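Local coordinates for protein serine--tRNA ligase (Pyrococcus horikoshii, PDB 2ZR2) that probably catalyses the ATP-dependent attachment of L-serine to tRNA(Ser), and also to tRNA(Sec), working as a class II synthetase homodimer, at residues 131-136 with 151-156; 221-226 with 246-251; 263-268 with 388-393; 303-308 with 405-410. All blocks are in the same frame, centred on the assembly; numbering follows the deposited sequence.

Interaction 1 (131-136 with 151-156)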
# COMPACT_ATOMS: atom_id res chain seq x y z
N LYS A 131 9.06 34.34 6.69
CA LYS A 131 10.41 34.90 6.78
C LYS A 131 11.47 33.82 6.57
O LYS A 131 11.91 33.16 7.53
CB LYS A 131 10.64 35.56 8.14
CG LYS A 131 11.99 36.23 8.30
CD LYS A 131 12.04 37.00 9.61
CE LYS A 131 13.28 37.89 9.71
NZ LYS A 131 13.34 38.61 11.02
N ALA A 132 11.89 33.64 5.32
CA ALA A 132 12.87 32.63 4.97
C ALA A 132 14.22 32.84 5.61
O ALA A 132 14.71 33.96 5.74
CB ALA A 132 13.05 32.56 3.46
N ARG A 133 14.82 31.73 6.00
CA ARG A 133 16.14 31.76 6.57
C ARG A 133 17.02 31.37 5.38
O ARG A 133 16.87 30.28 4.84
CB ARG A 133 16.20 30.74 7.70
CG ARG A 133 15.12 31.03 8.75
CD ARG A 133 15.10 29.97 9.84
NE ARG A 133 16.39 29.83 10.49
CZ ARG A 133 16.79 28.72 11.11
NH1 ARG A 133 15.98 27.66 11.15
NH2 ARG A 133 17.98 28.66 11.69
N VAL A 134 17.89 32.28 4.96
CA VAL A 134 18.75 32.06 3.80
C VAL A 134 20.25 32.10 4.09
O VAL A 134 20.75 33.00 4.76
CB VAL A 134 18.46 33.09 2.69
CG1 VAL A 134 19.27 32.78 1.45
CG2 VAL A 134 16.97 33.13 2.37
N TRP A 135 20.97 31.12 3.56
CA TRP A 135 22.41 31.05 3.70
C TRP A 135 23.05 32.16 2.85
O TRP A 135 22.59 32.41 1.72
CB TRP A 135 22.92 29.72 3.20
CG TRP A 135 24.39 29.58 3.23
CD1 TRP A 135 25.22 29.85 4.28
CD2 TRP A 135 25.20 29.01 2.21
NE1 TRP A 135 26.50 29.46 3.98
CE2 TRP A 135 26.52 28.93 2.72
CE3 TRP A 135 24.95 28.54 0.92
CZ2 TRP A 135 27.58 28.40 1.98
CZ3 TRP A 135 26.00 28.01 0.18
CH2 TRP A 135 27.30 27.95 0.71
N LYS A 136 24.10 32.78 3.36
CA LYS A 136 24.76 33.86 2.62
C LYS A 136 25.01 33.44 1.17
O LYS A 136 24.88 34.26 0.26
CB LYS A 136 26.08 34.26 3.28
CG LYS A 136 26.80 35.42 2.57
CD LYS A 136 28.21 35.62 3.12
CE LYS A 136 28.95 36.74 2.41
NZ LYS A 136 30.44 36.68 2.65
N GLU A 151 9.93 38.26 2.83
CA GLU A 151 10.73 38.59 4.01
C GLU A 151 11.78 37.51 4.29
O GLU A 151 11.46 36.32 4.28
CB GLU A 151 9.81 38.73 5.22
CG GLU A 151 10.45 39.38 6.42
CD GLU A 151 10.82 40.82 6.14
OE1 GLU A 151 9.89 41.66 6.07
OE2 GLU A 151 12.03 41.11 5.98
N TYR A 152 13.03 37.91 4.53
CA TYR A 152 14.05 36.91 4.81
C TYR A 152 15.06 37.33 5.87
O TYR A 152 15.10 38.48 6.29
CB TYR A 152 14.79 36.51 3.53
CG TYR A 152 15.62 37.62 2.92
CD1 TYR A 152 17.01 37.64 3.05
CD2 TYR A 152 15.01 38.65 2.22
CE1 TYR A 152 17.77 38.66 2.47
CE2 TYR A 152 15.75 39.67 1.65
CZ TYR A 152 17.12 39.68 1.77
OH TYR A 152 17.80 40.71 1.18
N GLU A 153 15.88 36.38 6.29
CA GLU A 153 16.90 36.60 7.30
C GLU A 153 18.12 35.82 6.83
O GLU A 153 17.99 34.69 6.37
CB GLU A 153 16.40 36.06 8.64
CG GLU A 153 17.47 35.83 9.68
CD GLU A 153 16.92 35.16 10.93
OE1 GLU A 153 16.06 35.77 11.61
OE2 GLU A 153 17.35 34.03 11.24
N ILE A 154 19.30 36.42 6.93
CA ILE A 154 20.50 35.74 6.48
C ILE A 154 21.02 34.81 7.56
O ILE A 154 20.83 35.05 8.75
CB ILE A 154 21.62 36.74 6.13
CG1 ILE A 154 21.14 37.70 5.04
CG2 ILE A 154 22.86 35.98 5.67
CD1 ILE A 154 20.91 37.07 3.69
N LEU A 155 21.66 33.73 7.15
CA LEU A 155 22.19 32.79 8.11
C LEU A 155 23.69 32.74 8.03
O LEU A 155 24.28 32.73 6.93
CB LEU A 155 21.65 31.38 7.86
CG LEU A 155 20.20 31.07 8.17
CD1 LEU A 155 19.90 29.64 7.68
CD2 LEU A 155 19.94 31.21 9.66
N GLU A 156 24.30 32.71 9.21
CA GLU A 156 25.75 32.64 9.35
C GLU A 156 26.21 31.31 8.77
O GLU A 156 26.77 31.24 7.65
CB GLU A 156 26.15 32.69 10.84
CG GLU A 156 25.85 34.00 11.59
CD GLU A 156 24.45 34.05 12.20
OE1 GLU A 156 24.25 34.87 13.13
OE2 GLU A 156 23.56 33.29 11.76
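Leu155 slants across the Arg133 side chain on one face of a two-strand ladder, and this pair, with the backbone beneath it, is the well-packed part of the contact. CD1 of Leu155 lies 3.9 Å from CB of Arg133, while its CD2 follows the arginine outward and sits 3.8 Å from NH2. With CG anti to its own carbonyl carbon (chi1 -57°) and a bend at chi3, the arginine chain carries its guanidinium past the leucine methyl, and NH1 bonds the carbonyls of Asn420 and Gln422. Strands 131-135 and 151-155 run parallel, 25° apart, and their amides and carbonyls alternate: Val134 N gives a nearly straight bond to Glu153 O (2.8 Å, 177°), and Leu155 N reaches Val134 O at 2.7 Å. Helix 139-146 connects the two strands, making a beta-alpha-beta unit, and lies against the face that bears Ala132, Val134 and Tyr152. There Phe142 touches all three side chains, and Trp361 of strand 354-362 packs on Ala132 and Val134. Between the strands themselves this face is less close, CG2 of Val134 approaching CB of Tyr152 at 4.2 Å. At the start of the ladder the contact opens to solvent. Lys131, extended throughout, has its CG 4.0 Å from Glu151 CG as the two chains run side by side. It then crosses Glu153, Lys131 CE lying 3.8 Å from Glu153 CB, and its NZ makes a long salt bridge to Glu153 OE1 (4.0 Å). At the other end, where Lys136 is also exposed, the Trp135 indole has Glu156 O near its plane, at the ring edge, and meets His138 edge to face.

Interaction 2 (221-226 with 246-251)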
# COMPACT_ATOMS: atom_id res chain seq x y z
N VAL A 221 -7.07 -0.21 -6.51
CA VAL A 221 -8.34 -0.02 -7.20
C VAL A 221 -8.32 -0.68 -8.56
O VAL A 221 -7.25 -1.07 -9.06
CB VAL A 221 -8.67 1.46 -7.43
CG1 VAL A 221 -8.81 2.18 -6.11
CG2 VAL A 221 -7.60 2.10 -8.31
N ARG A 222 -9.51 -0.78 -9.15
CA ARG A 222 -9.71 -1.36 -10.48
C ARG A 222 -9.21 -0.37 -11.56
O ARG A 222 -9.21 0.84 -11.35
CB ARG A 222 -11.19 -1.65 -10.66
CG ARG A 222 -11.49 -2.86 -11.50
CD ARG A 222 -12.03 -4.00 -10.66
NE ARG A 222 -13.23 -3.59 -9.93
CZ ARG A 222 -14.08 -4.44 -9.36
NH1 ARG A 222 -15.14 -3.98 -8.71
NH2 ARG A 222 -13.88 -5.75 -9.45
N ARG A 223 -8.79 -0.87 -12.71
CA ARG A 223 -8.25 -0.00 -13.76
C ARG A 223 -9.11 1.18 -14.21
O ARG A 223 -8.58 2.28 -14.47
CB ARG A 223 -7.86 -0.83 -14.99
CG ARG A 223 -6.99 -0.04 -15.95
CD ARG A 223 -6.69 -0.78 -17.24
NE ARG A 223 -5.95 0.05 -18.19
CZ ARG A 223 -4.62 0.04 -18.34
NH1 ARG A 223 -4.05 0.85 -19.23
NH2 ARG A 223 -3.87 -0.79 -17.63
N PHE A 224 -10.41 0.99 -14.32
CA PHE A 224 -11.26 2.07 -14.78
C PHE A 224 -11.22 3.33 -13.91
O PHE A 224 -11.48 4.43 -14.40
CB PHE A 224 -12.71 1.59 -14.94
CG PHE A 224 -13.51 1.62 -13.67
CD1 PHE A 224 -14.25 2.75 -13.33
CD2 PHE A 224 -13.54 0.50 -12.83
CE1 PHE A 224 -15.02 2.77 -12.18
CE2 PHE A 224 -14.31 0.51 -11.67
CZ PHE A 224 -15.06 1.65 -11.34
N VAL A 225 -10.92 3.20 -12.62
CA VAL A 225 -10.87 4.41 -11.81
C VAL A 225 -9.55 5.13 -12.03
O VAL A 225 -9.47 6.35 -11.87
CB VAL A 225 -11.14 4.12 -10.30
CG1 VAL A 225 -11.43 2.65 -10.09
CG2 VAL A 225 -10.00 4.60 -9.44
N GLU A 226 -8.52 4.39 -12.42
CA GLU A 226 -7.23 5.02 -12.70
C GLU A 226 -7.32 5.71 -14.04
O GLU A 226 -6.84 6.83 -14.20
CB GLU A 226 -6.09 4.00 -12.75
CG GLU A 226 -5.56 3.66 -11.38
CD GLU A 226 -5.32 4.90 -10.54
OE1 GLU A 226 -4.40 5.69 -10.87
OE2 GLU A 226 -6.05 5.09 -9.54
N ASP A 246 -7.01 -7.12 -11.69
CA ASP A 246 -7.41 -5.82 -12.19
C ASP A 246 -7.34 -4.98 -10.90
O ASP A 246 -8.35 -4.67 -10.26
CB ASP A 246 -8.83 -5.86 -12.75
CG ASP A 246 -9.32 -4.50 -13.25
OD1 ASP A 246 -10.54 -4.36 -13.45
OD2 ASP A 246 -8.50 -3.57 -13.46
N LEU A 247 -6.11 -4.68 -10.49
CA LEU A 247 -5.86 -3.89 -9.30
C LEU A 247 -4.63 -3.07 -9.53
O LEU A 247 -3.62 -3.55 -10.04
CB LEU A 247 -5.64 -4.79 -8.09
CG LEU A 247 -6.86 -5.50 -7.50
CD1 LEU A 247 -6.41 -6.55 -6.51
CD2 LEU A 247 -7.76 -4.48 -6.84
N TYR A 248 -4.72 -1.81 -9.14
CA TYR A 248 -3.62 -0.89 -9.29
C TYR A 248 -3.40 -0.17 -7.96
O TYR A 248 -4.37 0.15 -7.28
CB TYR A 248 -3.95 0.09 -10.42
CG TYR A 248 -4.13 -0.62 -11.75
CD1 TYR A 248 -5.29 -1.37 -12.02
CD2 TYR A 248 -3.14 -0.58 -12.72
CE1 TYR A 248 -5.44 -2.04 -13.23
CE2 TYR A 248 -3.29 -1.25 -13.93
CZ TYR A 248 -4.43 -1.97 -14.18
OH TYR A 248 -4.54 -2.62 -15.38
N LEU A 249 -2.15 0.02 -7.58
CA LEU A 249 -1.83 0.72 -6.33
C LEU A 249 -2.10 2.20 -6.58
O LEU A 249 -1.60 2.78 -7.53
CB LEU A 249 -0.37 0.51 -5.94
CG LEU A 249 0.07 -0.92 -5.58
CD1 LEU A 249 1.56 -0.94 -5.33
CD2 LEU A 249 -0.65 -1.40 -4.34
N ILE A 250 -2.91 2.81 -5.73
CA ILE A 250 -3.24 4.21 -5.92
C ILE A 250 -2.04 5.11 -5.68
O ILE A 250 -1.29 4.92 -4.73
CB ILE A 250 -4.39 4.64 -4.99
CG1 ILE A 250 -3.99 4.41 -3.54
CG2 ILE A 250 -5.65 3.85 -5.32
CD1 ILE A 250 -4.94 5.06 -2.59
N PRO A 251 -1.84 6.10 -6.56
CA PRO A 251 -0.74 7.06 -6.45
C PRO A 251 -1.13 8.25 -5.59
O PRO A 251 -0.29 9.10 -5.26
CB PRO A 251 -0.49 7.46 -7.89
CG PRO A 251 -1.87 7.40 -8.47
CD PRO A 251 -2.43 6.13 -7.91
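The Tyr248 ring has Val221 O and Asp246 OD2 at its edge, near its plane, while Arg223 passes obliquely with CB near CE1. Phe235 meets the same ring edge to face. The Arg223 guanidinium stands 76° to the ring and receives the phenol oxygen in its own plane: NH2 donates to Tyr248 OH over 3.0 Å, 161° at the hydrogen. With CG anti to the backbone N (chi1 -166°) and the chain extended to NE, Arg223 runs along the CE1 and OH end of the ring to reach that oxygen, while its NE forms a salt bridge with Glu227 and its cation lies on Phe235. Arg223 N donates to Asp246 OD2 on its syn side (2.8 Å), tilted out of the carboxylate plane, at the start of helix 223-227. The Glu226 side chain runs past Tyr248 in the opposite direction, CG 4.0 Å from Tyr248 CB, and Glu226 OE1, bonded to His255, rests 3.6 Å from Pro251 CD. Val221 and Tyr248 form an antiparallel hydrogen-bonded pair, Val221 N to Tyr248 O being 2.8 Å, and beyond it Val221 CG1 packs on Ile250 CG2 at 3.7 Å. The carbonyl O of Lys179 of the second subunit accepts a bond from Arg222 NH1, and Leu249 meets its own counterpart there. This small two-strand sheet thus lies at the dimer interface of the class II core, and leads through Pro251 toward Thr252 and Arg283, predicted to bind serine and ATP.

Interaction 3 (263-268 with 388-393)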
# COMPACT_ATOMS: atom_id res chain seq x y z
N ASN A 263 -20.30 6.57 -11.99
CA ASN A 263 -21.61 6.12 -12.46
C ASN A 263 -22.74 6.45 -11.50
O ASN A 263 -23.49 5.58 -11.10
CB ASN A 263 -21.62 4.61 -12.75
CG ASN A 263 -20.78 4.24 -13.97
OD1 ASN A 263 -20.96 4.80 -15.05
ND2 ASN A 263 -19.87 3.28 -13.81
N GLU A 264 -22.86 7.70 -11.11
CA GLU A 264 -23.92 8.12 -10.22
C GLU A 264 -24.49 9.42 -10.75
O GLU A 264 -23.96 10.03 -11.68
CB GLU A 264 -23.40 8.39 -8.80
CG GLU A 264 -22.93 7.16 -8.01
CD GLU A 264 -22.72 7.46 -6.53
OE1 GLU A 264 -22.13 6.61 -5.82
OE2 GLU A 264 -23.15 8.54 -6.06
N ILE A 265 -25.60 9.82 -10.15
CA ILE A 265 -26.24 11.08 -10.49
C ILE A 265 -26.51 11.62 -9.12
O ILE A 265 -27.39 11.14 -8.41
CB ILE A 265 -27.56 10.90 -11.25
CG1 ILE A 265 -27.29 10.23 -12.60
CG2 ILE A 265 -28.22 12.28 -11.45
CD1 ILE A 265 -28.51 10.02 -13.44
N LEU A 266 -25.72 12.61 -8.72
CA LEU A 266 -25.86 13.17 -7.39
C LEU A 266 -27.07 14.09 -7.30
O LEU A 266 -27.65 14.49 -8.32
CB LEU A 266 -24.59 13.94 -7.02
CG LEU A 266 -23.29 13.14 -7.11
CD1 LEU A 266 -22.14 14.04 -6.68
CD2 LEU A 266 -23.36 11.92 -6.21
N ASP A 267 -27.47 14.40 -6.07
CA ASP A 267 -28.58 15.31 -5.86
C ASP A 267 -27.94 16.66 -5.57
O ASP A 267 -27.22 16.80 -4.58
CB ASP A 267 -29.42 14.89 -4.66
CG ASP A 267 -30.56 15.85 -4.38
OD1 ASP A 267 -30.30 17.05 -4.13
OD2 ASP A 267 -31.73 15.41 -4.41
N GLY A 268 -28.22 17.64 -6.42
CA GLY A 268 -27.66 18.97 -6.24
C GLY A 268 -27.77 19.53 -4.83
O GLY A 268 -26.95 20.36 -4.42
N ARG A 388 -22.51 12.62 -12.76
CA ARG A 388 -23.44 13.69 -13.02
C ARG A 388 -24.27 14.02 -11.80
O ARG A 388 -24.22 13.32 -10.78
CB ARG A 388 -24.38 13.30 -14.15
CG ARG A 388 -23.71 13.13 -15.48
CD ARG A 388 -24.67 12.57 -16.48
NE ARG A 388 -25.04 11.21 -16.12
CZ ARG A 388 -25.91 10.48 -16.81
NH1 ARG A 388 -26.20 9.24 -16.43
NH2 ARG A 388 -26.50 11.00 -17.89
N PHE A 389 -25.05 15.08 -11.93
CA PHE A 389 -25.92 15.51 -10.85
C PHE A 389 -27.14 16.17 -11.47
O PHE A 389 -27.10 16.61 -12.62
CB PHE A 389 -25.21 16.50 -9.93
CG PHE A 389 -25.10 17.88 -10.51
CD1 PHE A 389 -24.37 18.09 -11.68
CD2 PHE A 389 -25.77 18.94 -9.92
CE1 PHE A 389 -24.32 19.35 -12.25
CE2 PHE A 389 -25.72 20.20 -10.48
CZ PHE A 389 -24.99 20.41 -11.65
N ARG A 390 -28.22 16.22 -10.70
CA ARG A 390 -29.46 16.84 -11.13
C ARG A 390 -30.05 17.56 -9.91
O ARG A 390 -29.83 17.15 -8.77
CB ARG A 390 -30.42 15.78 -11.70
CG ARG A 390 -31.38 15.13 -10.69
CD ARG A 390 -31.82 13.73 -11.12
NE ARG A 390 -32.22 13.66 -12.53
CZ ARG A 390 -32.46 12.53 -13.19
NH1 ARG A 390 -32.81 12.55 -14.47
NH2 ARG A 390 -32.34 11.35 -12.57
N ASP A 391 -30.75 18.66 -10.17
CA ASP A 391 -31.39 19.47 -9.12
C ASP A 391 -32.88 19.18 -9.06
O ASP A 391 -33.46 19.09 -7.99
CB ASP A 391 -31.18 20.95 -9.41
CG ASP A 391 -29.99 21.52 -8.70
OD1 ASP A 391 -29.23 22.27 -9.34
OD2 ASP A 391 -29.84 21.22 -7.50
N ARG A 392 -33.48 19.05 -10.25
CA ARG A 392 -34.90 18.75 -10.41
C ARG A 392 -34.98 17.39 -11.11
O ARG A 392 -34.60 17.23 -12.27
CB ARG A 392 -35.55 19.86 -11.26
CG ARG A 392 -37.04 19.67 -11.58
CD ARG A 392 -37.97 19.81 -10.38
NE ARG A 392 -37.89 18.66 -9.48
CZ ARG A 392 -38.70 18.46 -8.45
NH1 ARG A 392 -39.66 19.33 -8.18
NH2 ARG A 392 -38.54 17.38 -7.68
N THR A 393 -35.48 16.40 -10.37
CA THR A 393 -35.62 15.02 -10.82
C THR A 393 -36.24 14.76 -12.20
O THR A 393 -36.44 13.61 -12.58
CB THR A 393 -36.42 14.21 -9.78
OG1 THR A 393 -37.69 14.84 -9.56
CG2 THR A 393 -35.66 14.14 -8.46
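Four backbone hydrogen bonds join Glu264, Leu266 and Gly268 to Arg388 and Arg390. Leu266 N to Arg388 O is 2.6 Å, and Gly268 N to Arg390 O is 2.9 Å and nearly straight at 175°. This is a parallel strand pair at the margin of the class II catalytic core: strand 264-267 lies against strand 387-390, their short segments 39° apart, and strand 398-406 flanks the latter antiparallel. The acidic side chains find partners outside the two strands. Asp391 is bridged by Arg312, Asp267 OD1 takes the amide of Lys269, and Glu264 forms a salt bridge with Arg176 of the second subunit, tying this margin to the dimer.

On the face carrying Ile265, Arg388 and Arg390, the isoleucine lies alongside Arg388, pointing the same way, with CD1 over one face of its guanidinium, 3.9 Å from NH1. The other isoleucine branch, CG2, meets Arg390 CD, also at 3.9 Å. On the reverse face CB of Leu266 touches CB of Phe389. The phenylalanine CG is set between its backbone N and carbonyl carbon (chi1 76°), and the ring turns from Leu266 toward Leu271 and Val400. At its edge, near the ring plane, Gly268 CA sits 4.1 Å from Phe389 CD2.

Interaction 4 (303-308 with 405-410). With AMP (adenosine monophosphate), chain C.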
# COMPACT_ATOMS: atom_id res chain seq x y z
N HIS A 303 2.89 9.11 2.57
CA HIS A 303 1.57 9.30 3.13
C HIS A 303 1.06 10.67 2.73
O HIS A 303 1.82 11.64 2.67
CB HIS A 303 1.66 9.20 4.63
CG HIS A 303 2.10 7.86 5.10
ND1 HIS A 303 2.69 7.65 6.33
CD2 HIS A 303 2.02 6.64 4.51
CE1 HIS A 303 2.95 6.36 6.47
NE2 HIS A 303 2.55 5.72 5.38
N LYS A 304 -0.23 10.76 2.41
CA LYS A 304 -0.79 12.03 2.02
C LYS A 304 -2.26 12.20 2.35
O LYS A 304 -3.09 11.35 2.03
CB LYS A 304 -0.58 12.28 0.53
CG LYS A 304 -1.20 13.59 0.06
CD LYS A 304 -0.73 14.01 -1.34
CE LYS A 304 -1.13 12.99 -2.39
NZ LYS A 304 -2.57 12.61 -2.26
N VAL A 305 -2.57 13.31 3.00
CA VAL A 305 -3.93 13.66 3.35
C VAL A 305 -4.40 14.49 2.16
O VAL A 305 -3.79 15.52 1.85
CB VAL A 305 -3.94 14.50 4.63
CG1 VAL A 305 -5.34 14.98 4.91
CG2 VAL A 305 -3.40 13.67 5.79
N GLU A 306 -5.45 14.06 1.48
CA GLU A 306 -5.91 14.79 0.29
C GLU A 306 -7.30 15.40 0.38
O GLU A 306 -8.22 14.83 0.95
CB GLU A 306 -5.83 13.87 -0.93
CG GLU A 306 -6.22 14.52 -2.23
CD GLU A 306 -5.04 15.06 -3.01
OE1 GLU A 306 -4.09 15.59 -2.38
OE2 GLU A 306 -5.06 14.98 -4.27
N GLN A 307 -7.44 16.59 -0.19
CA GLN A 307 -8.73 17.26 -0.21
C GLN A 307 -9.37 16.93 -1.54
O GLN A 307 -8.75 17.09 -2.59
CB GLN A 307 -8.58 18.79 -0.16
CG GLN A 307 -7.88 19.43 1.03
CD GLN A 307 -7.71 20.94 0.82
OE1 GLN A 307 -8.69 21.67 0.75
NE2 GLN A 307 -6.47 21.39 0.70
N PHE A 308 -10.61 16.46 -1.51
CA PHE A 308 -11.27 16.21 -2.78
C PHE A 308 -12.63 16.88 -2.71
O PHE A 308 -13.29 16.86 -1.67
CB PHE A 308 -11.40 14.73 -3.06
CG PHE A 308 -11.81 14.43 -4.47
CD1 PHE A 308 -13.15 14.51 -4.86
CD2 PHE A 308 -10.86 14.01 -5.40
CE1 PHE A 308 -13.53 14.18 -6.15
CE2 PHE A 308 -11.23 13.68 -6.69
CZ PHE A 308 -12.58 13.75 -7.07
N SER A 405 -6.64 18.69 -3.90
CA SER A 405 -5.53 19.46 -3.41
C SER A 405 -4.89 18.77 -2.23
O SER A 405 -5.56 18.20 -1.37
CB SER A 405 -5.99 20.84 -2.98
OG SER A 405 -4.96 21.51 -2.28
N THR A 406 -3.58 18.82 -2.21
CA THR A 406 -2.85 18.22 -1.12
C THR A 406 -3.29 18.96 0.12
O THR A 406 -3.73 20.10 0.02
CB THR A 406 -1.34 18.45 -1.32
OG1 THR A 406 -0.97 18.05 -2.63
CG2 THR A 406 -0.53 17.68 -0.30
N ALA A 407 -3.21 18.31 1.27
CA ALA A 407 -3.48 18.98 2.54
C ALA A 407 -2.05 18.91 3.06
O ALA A 407 -1.39 19.93 3.27
CB ALA A 407 -4.41 18.16 3.41
N ILE A 408 -1.56 17.69 3.23
CA ILE A 408 -0.19 17.46 3.64
C ILE A 408 0.27 16.09 3.18
O ILE A 408 -0.41 15.08 3.37
CB ILE A 408 -0.02 17.51 5.16
CG1 ILE A 408 -0.14 18.94 5.65
CG2 ILE A 408 1.36 16.96 5.53
CD1 ILE A 408 0.00 19.07 7.17
N ALA A 409 1.41 16.08 2.52
CA ALA A 409 2.00 14.85 2.07
C ALA A 409 3.16 14.85 3.06
O ALA A 409 4.05 15.69 2.98
CB ALA A 409 2.48 14.98 0.65
N THR A 410 3.12 13.95 4.03
CA THR A 410 4.13 13.90 5.07
C THR A 410 5.57 13.92 4.60
O THR A 410 6.39 14.66 5.15
CB THR A 410 3.90 12.68 6.02
OG1 THR A 410 3.95 11.46 5.27
CG2 THR A 410 2.54 12.79 6.69
P AMP C . 0.47 15.27 -7.32
O1P AMP C . -0.13 16.62 -7.37
O2P AMP C . -0.36 14.01 -6.76
O3P AMP C . 1.70 14.82 -8.27
O5' AMP C . 1.40 15.40 -5.99
C5' AMP C . 0.96 16.16 -4.87
C4' AMP C . 1.99 16.14 -3.75
O4' AMP C . 2.32 14.79 -3.38
C3' AMP C . 3.33 16.76 -4.17
O3' AMP C . 3.25 18.18 -4.08
C2' AMP C . 4.21 16.26 -3.05
O2' AMP C . 3.94 16.98 -1.85
C1' AMP C . 3.73 14.80 -2.91
N9 AMP C . 4.52 13.90 -3.81
C8 AMP C . 4.30 13.66 -5.11
N7 AMP C . 5.19 12.76 -5.55
C5 AMP C . 5.97 12.44 -4.53
C6 AMP C . 7.06 11.57 -4.38
N6 AMP C . 7.49 10.86 -5.41
N1 AMP C . 7.66 11.46 -3.17
C2 AMP C . 7.22 12.17 -2.12
N3 AMP C . 6.19 13.00 -2.24
C4 AMP C . 5.56 13.16 -3.42
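Strand 303-308 pairs antiparallel with 405-410, whose chain turns a corner at Ala407. Gln307 and Ser405 form a hydrogen-bonded pair, with Gln307 N 2.7 Å from Ser405 O, and Val305 N meets Ile408 O at 2.8 Å. Between these the register slips by one: Ala407 and Ile408 both face Val305, a classic beta bulge, and Val305 O accepts Ala407 N at 2.9 Å and a weak bond from Ile408 N. Ala407 CB packs against Val305 CG1. The strands belong to the antiparallel sheet of the class II catalytic core, where the AMP sugar touches Thr406 and Ala409, with Ala409 CB 3.5 Å from AMP O2'. Ala409 occupies the N-cap position before helix 410-420. Thr406 OG1, bonded to Ser373 N, sits near AMP C5'. Lys304 crosses Thr406 at about a right angle, CD to CG2 3.8 Å; bends at chi3 and chi4 then fold NZ back to Thr252 and, in a weakly bonded salt bridge, to Glu306 OE1 (3.3 Å). Glu306 and Thr406 are predicted serine ligands. On the reverse face Gln307 NE2 reaches Thr406 O from above its carbonyl plane, at 3.1 Å, and this oxygen also receives Ser405 OG. His303 CB touches Thr410 OG1; Asp196 bonds both side chains, and His303 NE2 bonds Tyr219 OH of the second subunit.

Interactions 2 and 4 are buried and interactions 1 and 3 partly buried, with charged side chains at their margins. Interactions 1 and 3 are both parallel ladders, on opposite sides of the chain's centre with their own centres about 52 Å apart; interaction 4 is antiparallel and bulged, and interaction 2 has a single bridge beside a helix start. Strands 387-390 and 398-406 are sheet neighbours, linking interaction 3 to interaction 4, which touches the AMP sugar and holds two predicted serine-binding residues. Interaction 2 approaches interaction 4 to about 5 Å between nearest atoms. Interactions 2, 3 and 4 all reach the second subunit; no other chain of the dimer touches interaction 1.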